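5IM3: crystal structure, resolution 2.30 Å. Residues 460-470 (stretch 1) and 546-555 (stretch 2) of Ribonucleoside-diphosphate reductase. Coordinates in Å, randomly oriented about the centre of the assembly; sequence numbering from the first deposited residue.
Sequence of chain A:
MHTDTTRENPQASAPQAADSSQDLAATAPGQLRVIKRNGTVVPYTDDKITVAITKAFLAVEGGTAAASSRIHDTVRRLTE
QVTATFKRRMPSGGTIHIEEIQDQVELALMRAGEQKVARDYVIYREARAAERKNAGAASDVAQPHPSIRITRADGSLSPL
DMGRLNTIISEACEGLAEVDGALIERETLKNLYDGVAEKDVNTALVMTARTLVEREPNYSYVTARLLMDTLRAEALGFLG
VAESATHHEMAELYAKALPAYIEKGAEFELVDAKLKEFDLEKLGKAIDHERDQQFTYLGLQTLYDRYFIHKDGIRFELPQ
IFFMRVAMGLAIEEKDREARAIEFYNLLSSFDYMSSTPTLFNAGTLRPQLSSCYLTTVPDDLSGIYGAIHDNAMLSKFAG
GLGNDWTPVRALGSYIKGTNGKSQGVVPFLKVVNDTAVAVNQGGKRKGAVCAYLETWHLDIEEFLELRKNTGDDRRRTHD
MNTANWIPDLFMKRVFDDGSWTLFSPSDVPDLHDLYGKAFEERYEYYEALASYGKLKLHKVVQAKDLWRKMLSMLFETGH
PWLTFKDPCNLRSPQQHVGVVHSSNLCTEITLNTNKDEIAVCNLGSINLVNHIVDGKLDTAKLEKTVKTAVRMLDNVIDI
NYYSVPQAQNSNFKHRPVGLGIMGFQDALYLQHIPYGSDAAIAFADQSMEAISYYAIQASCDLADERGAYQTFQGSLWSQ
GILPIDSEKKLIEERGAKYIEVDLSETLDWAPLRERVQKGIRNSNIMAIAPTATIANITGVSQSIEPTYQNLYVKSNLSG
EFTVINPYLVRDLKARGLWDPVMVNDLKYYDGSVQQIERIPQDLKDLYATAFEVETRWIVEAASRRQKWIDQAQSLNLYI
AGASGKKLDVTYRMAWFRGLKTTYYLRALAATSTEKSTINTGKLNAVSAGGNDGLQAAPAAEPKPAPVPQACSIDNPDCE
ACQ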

# COMPACT_ATOMS: atom_id res chain seq x y z
N ASP A 460 27.63 4.22 18.74
CA ASP A 460 26.23 4.07 19.11
C ASP A 460 25.30 4.94 18.28
O ASP A 460 24.10 5.02 18.58
CB ASP A 460 26.05 4.39 20.60
CG ASP A 460 26.75 3.39 21.51
OD1 ASP A 460 26.94 2.22 21.11
OD2 ASP A 460 27.11 3.78 22.64
N ILE A 461 25.81 5.58 17.22
CA ILE A 461 25.02 6.59 16.51
C ILE A 461 23.74 5.99 15.95
O ILE A 461 22.68 6.63 15.96
CB ILE A 461 25.86 7.27 15.41
CG1 ILE A 461 25.09 8.44 14.80
CG2 ILE A 461 26.24 6.27 14.32
CD1 ILE A 461 24.79 9.56 15.78
N GLU A 462 23.80 4.76 15.43
CA GLU A 462 22.64 4.17 14.78
C GLU A 462 21.50 3.95 15.78
O GLU A 462 20.34 4.26 15.49
CB GLU A 462 23.02 2.85 14.10
CG GLU A 462 23.94 3.04 12.90
CD GLU A 462 24.49 1.74 12.35
OE1 GLU A 462 24.97 0.91 13.16
OE2 GLU A 462 24.43 1.54 11.12
N GLU A 463 21.81 3.41 16.96
CA GLU A 463 20.80 3.33 18.01
C GLU A 463 20.33 4.73 18.42
O GLU A 463 19.15 4.92 18.73
CB GLU A 463 21.36 2.57 19.21
CG GLU A 463 20.34 2.25 20.30
CD GLU A 463 20.96 1.55 21.51
OE1 GLU A 463 22.21 1.50 21.59
OE2 GLU A 463 20.20 1.07 22.38
N PHE A 464 21.24 5.71 18.40
CA PHE A 464 20.90 7.07 18.81
C PHE A 464 19.82 7.67 17.92
O PHE A 464 18.89 8.33 18.41
CB PHE A 464 22.16 7.94 18.78
CG PHE A 464 21.99 9.33 19.35
CD1 PHE A 464 22.01 9.54 20.72
CD2 PHE A 464 21.86 10.42 18.51
CE1 PHE A 464 21.88 10.81 21.24
CE2 PHE A 464 21.73 11.70 19.03
CZ PHE A 464 21.74 11.90 20.40
N LEU A 465 19.91 7.45 16.61
CA LEU A 465 18.96 8.05 15.68
C LEU A 465 17.54 7.57 15.92
O LEU A 465 16.59 8.25 15.50
CB LEU A 465 19.36 7.74 14.23
CG LEU A 465 20.77 8.14 13.80
CD1 LEU A 465 20.99 7.78 12.34
CD2 LEU A 465 21.03 9.62 14.01
N GLU A 466 17.35 6.43 16.57
CA GLU A 466 16.04 5.81 16.69
C GLU A 466 15.42 6.00 18.07
O GLU A 466 14.35 5.45 18.33
CB GLU A 466 16.12 4.32 16.38
CG GLU A 466 16.72 4.00 15.02
CD GLU A 466 16.35 2.61 14.54
OE1 GLU A 466 16.53 2.33 13.34
OE2 GLU A 466 15.86 1.81 15.36
N LEU A 467 16.06 6.78 18.94
CA LEU A 467 15.59 6.90 20.32
C LEU A 467 14.18 7.45 20.43
O LEU A 467 13.53 7.24 21.46
CB LEU A 467 16.56 7.78 21.12
CG LEU A 467 17.90 7.16 21.49
CD1 LEU A 467 18.83 8.20 22.09
CD2 LEU A 467 17.71 6.00 22.47
N ARG A 468 13.68 8.15 19.42
CA ARG A 468 12.37 8.79 19.50
C ARG A 468 11.31 8.13 18.63
O ARG A 468 10.25 8.71 18.39
CB ARG A 468 12.49 10.28 19.16
CG ARG A 468 13.34 11.08 20.15
CD ARG A 468 12.69 11.16 21.52
NE ARG A 468 11.39 11.83 21.47
CZ ARG A 468 11.18 13.11 21.76
NH1 ARG A 468 12.18 13.89 22.15
NH2 ARG A 468 9.95 13.61 21.67
N LYS A 469 11.56 6.90 18.16
CA LYS A 469 10.52 6.15 17.46
C LYS A 469 9.37 5.85 18.41
O LYS A 469 9.57 5.61 19.60
CB LYS A 469 11.09 4.85 16.89
CG LYS A 469 11.85 5.00 15.58
CD LYS A 469 12.08 3.63 14.94
CE LYS A 469 12.55 3.77 13.49
NZ LYS A 469 12.70 2.45 12.79
N ASN A 470 8.15 5.86 17.87
CA ASN A 470 6.98 5.60 18.70
C ASN A 470 6.88 4.12 19.09
O ASN A 470 6.43 3.80 20.19
CB ASN A 470 5.71 6.02 17.96
CG ASN A 470 5.82 7.41 17.36
OD1 ASN A 470 5.66 7.59 16.15
ND2 ASN A 470 6.10 8.40 18.20
N ASP A 546 24.17 6.45 3.21
CA ASP A 546 23.20 5.59 3.88
C ASP A 546 22.90 6.09 5.29
O ASP A 546 21.74 6.09 5.72
CB ASP A 546 23.71 4.15 3.92
CG ASP A 546 23.79 3.52 2.54
OD1 ASP A 546 23.18 4.06 1.60
OD2 ASP A 546 24.46 2.47 2.42
N LEU A 547 23.92 6.52 6.02
CA LEU A 547 23.69 7.07 7.35
C LEU A 547 22.99 8.42 7.26
O LEU A 547 22.09 8.71 8.06
CB LEU A 547 25.02 7.19 8.11
CG LEU A 547 24.94 7.62 9.57
CD1 LEU A 547 24.11 6.64 10.38
CD2 LEU A 547 26.34 7.77 10.16
N TRP A 548 23.38 9.24 6.29
CA TRP A 548 22.71 10.51 6.06
C TRP A 548 21.22 10.30 5.80
O TRP A 548 20.37 10.98 6.38
CB TRP A 548 23.39 11.22 4.89
CG TRP A 548 22.75 12.50 4.43
CD1 TRP A 548 22.17 12.74 3.22
CD2 TRP A 548 22.67 13.73 5.16
NE1 TRP A 548 21.72 14.03 3.16
CE2 TRP A 548 22.01 14.67 4.34
CE3 TRP A 548 23.08 14.13 6.44
CZ2 TRP A 548 21.76 15.97 4.74
CZ3 TRP A 548 22.82 15.43 6.84
CH2 TRP A 548 22.17 16.34 5.99
N ARG A 549 20.89 9.33 4.93
CA ARG A 549 19.49 9.03 4.65
C ARG A 549 18.75 8.61 5.91
O ARG A 549 17.60 9.01 6.14
CB ARG A 549 19.39 7.94 3.58
CG ARG A 549 17.98 7.43 3.32
CD ARG A 549 17.95 6.37 2.22
NE ARG A 549 18.21 6.93 0.89
CZ ARG A 549 18.01 6.27 -0.25
NH1 ARG A 549 17.54 5.03 -0.24
NH2 ARG A 549 18.28 6.86 -1.41
N LYS A 550 19.38 7.78 6.75
CA LYS A 550 18.76 7.36 8.00
C LYS A 550 18.54 8.56 8.92
O LYS A 550 17.50 8.66 9.58
CB LYS A 550 19.63 6.31 8.69
CG LYS A 550 19.06 5.76 9.98
CD LYS A 550 17.80 4.94 9.73
CE LYS A 550 17.35 4.22 10.99
NZ LYS A 550 16.10 3.45 10.76
N MET A 551 19.50 9.48 8.96
CA MET A 551 19.36 10.67 9.80
C MET A 551 18.17 11.51 9.35
O MET A 551 17.40 12.00 10.19
CB MET A 551 20.65 11.49 9.76
CG MET A 551 21.85 10.77 10.36
SD MET A 551 23.44 11.42 9.79
CE MET A 551 23.39 13.09 10.45
N LEU A 552 17.99 11.68 8.04
CA LEU A 552 16.88 12.51 7.56
C LEU A 552 15.54 11.81 7.72
O LEU A 552 14.53 12.48 7.99
CB LEU A 552 17.11 12.91 6.11
CG LEU A 552 18.39 13.72 5.84
CD1 LEU A 552 18.49 14.08 4.37
CD2 LEU A 552 18.47 14.97 6.72
N SER A 553 15.50 10.49 7.57
CA SER A 553 14.23 9.78 7.72
C SER A 553 13.77 9.79 9.17
O SER A 553 12.56 9.88 9.44
CB SER A 553 14.36 8.35 7.20
OG SER A 553 15.25 7.60 8.00
N MET A 554 14.70 9.71 10.13
CA MET A 554 14.33 9.81 11.53
C MET A 554 13.88 11.22 11.88
O MET A 554 12.91 11.41 12.62
CB MET A 554 15.49 9.38 12.43
CG MET A 554 15.77 7.88 12.44
SD MET A 554 14.37 6.91 13.02
CE MET A 554 13.64 6.39 11.46
N LEU A 555 14.59 12.23 11.38
CA LEU A 555 14.15 13.61 11.57
C LEU A 555 12.74 13.80 11.01
O LEU A 555 11.91 14.50 11.61
CB LEU A 555 15.13 14.57 10.90
CG LEU A 555 14.83 16.07 11.00
CD1 LEU A 555 14.90 16.55 12.44
CD2 LEU A 555 15.78 16.87 10.13

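The strongest polar interaction across the two stretches is the salt bridge between Glu-466 and Lys-550. Glu-466 OE1 lies 2.8 Å from Lys-550 NZ, a separation short enough for the ion pair to include a direct hydrogen bond, with the lysine as donor. Neither residue is fully buried, and the two reach each other differently. The CA-to-CB bond of Lys-550 points toward the other stretch, and its chain, with chi1 in t, turns once at chi2 (p, 67°) before running out through two further t torsions. Glu-466 starts sideways, but its end comes nearer, which brings the carboxylate to the ammonium group.

A second lysine stands close to this pair. Lys-469 NZ is 3.9 Å from Glu-466 OE1, a long salt bridge within stretch 1, and 4.1 Å from Lys-550 NZ. Two like charges at that distance would repel each other if unscreened; here the same carboxylate oxygen lies near both, so the negative charge of Glu-466 offsets part of the cost. Glu-466 to Lys-469 form a type I beta turn, in which Lys-469 N donates to Glu-466 O at 3.1 Å; across it Glu-466 CB and Lys-469 CB are 5.1 Å apart. The aliphatic portion of Lys-469 also packs: its CE lies 3.5 Å from Met-554 CE.

Beside this polar cluster, the packing centres on Leu-465, which has more area covered by the other stretch than any other residue in the contact. Its CA-to-CB bond points toward the partner helix, and its side chain fits as a knob into a hole formed by Leu-547, Lys-550, Met-551 and Met-554. The CD1 methyl makes three of these approaches: 3.7 Å to Lys-550 CG, 3.7 Å to Met-551 CG and 3.9 Å to Leu-547 CD1. Lys-550 therefore serves twice, its methylene carbon lining the hole while its ammonium group binds Glu-466. The fourth wall is Met-554, whose CG is 4.0 Å from Leu-465 CB and, closer still, 3.2 Å from the carbonyl oxygen Leu-465 O. The thioether adds a looser approach, with Met-554 SD 4.2 Å from Glu-466 CA.

Farther toward the start of both stretches the contact thins. Ile-461 CG2 meets Leu-547 CD2 at 4.4 Å, and Glu-462 CG stands 4.4 Å from Leu-547 CD1, an approach made by the aliphatic part of the glutamate, whose carboxylate oxygens are hydrogen-bonded elsewhere in the structure.

The helix axes run in nearly the same direction, at 21°, and come no closer than 10.4 Å, so contact between the segments depends largely on side chains. The CA atoms of Leu-465 and Met-551 are 6.4 Å apart, against 8.0 Å for those of Glu-462 and Leu-547, consistent with tighter packing around Leu-465. In all, 400 Å² is buried, summed over both sides.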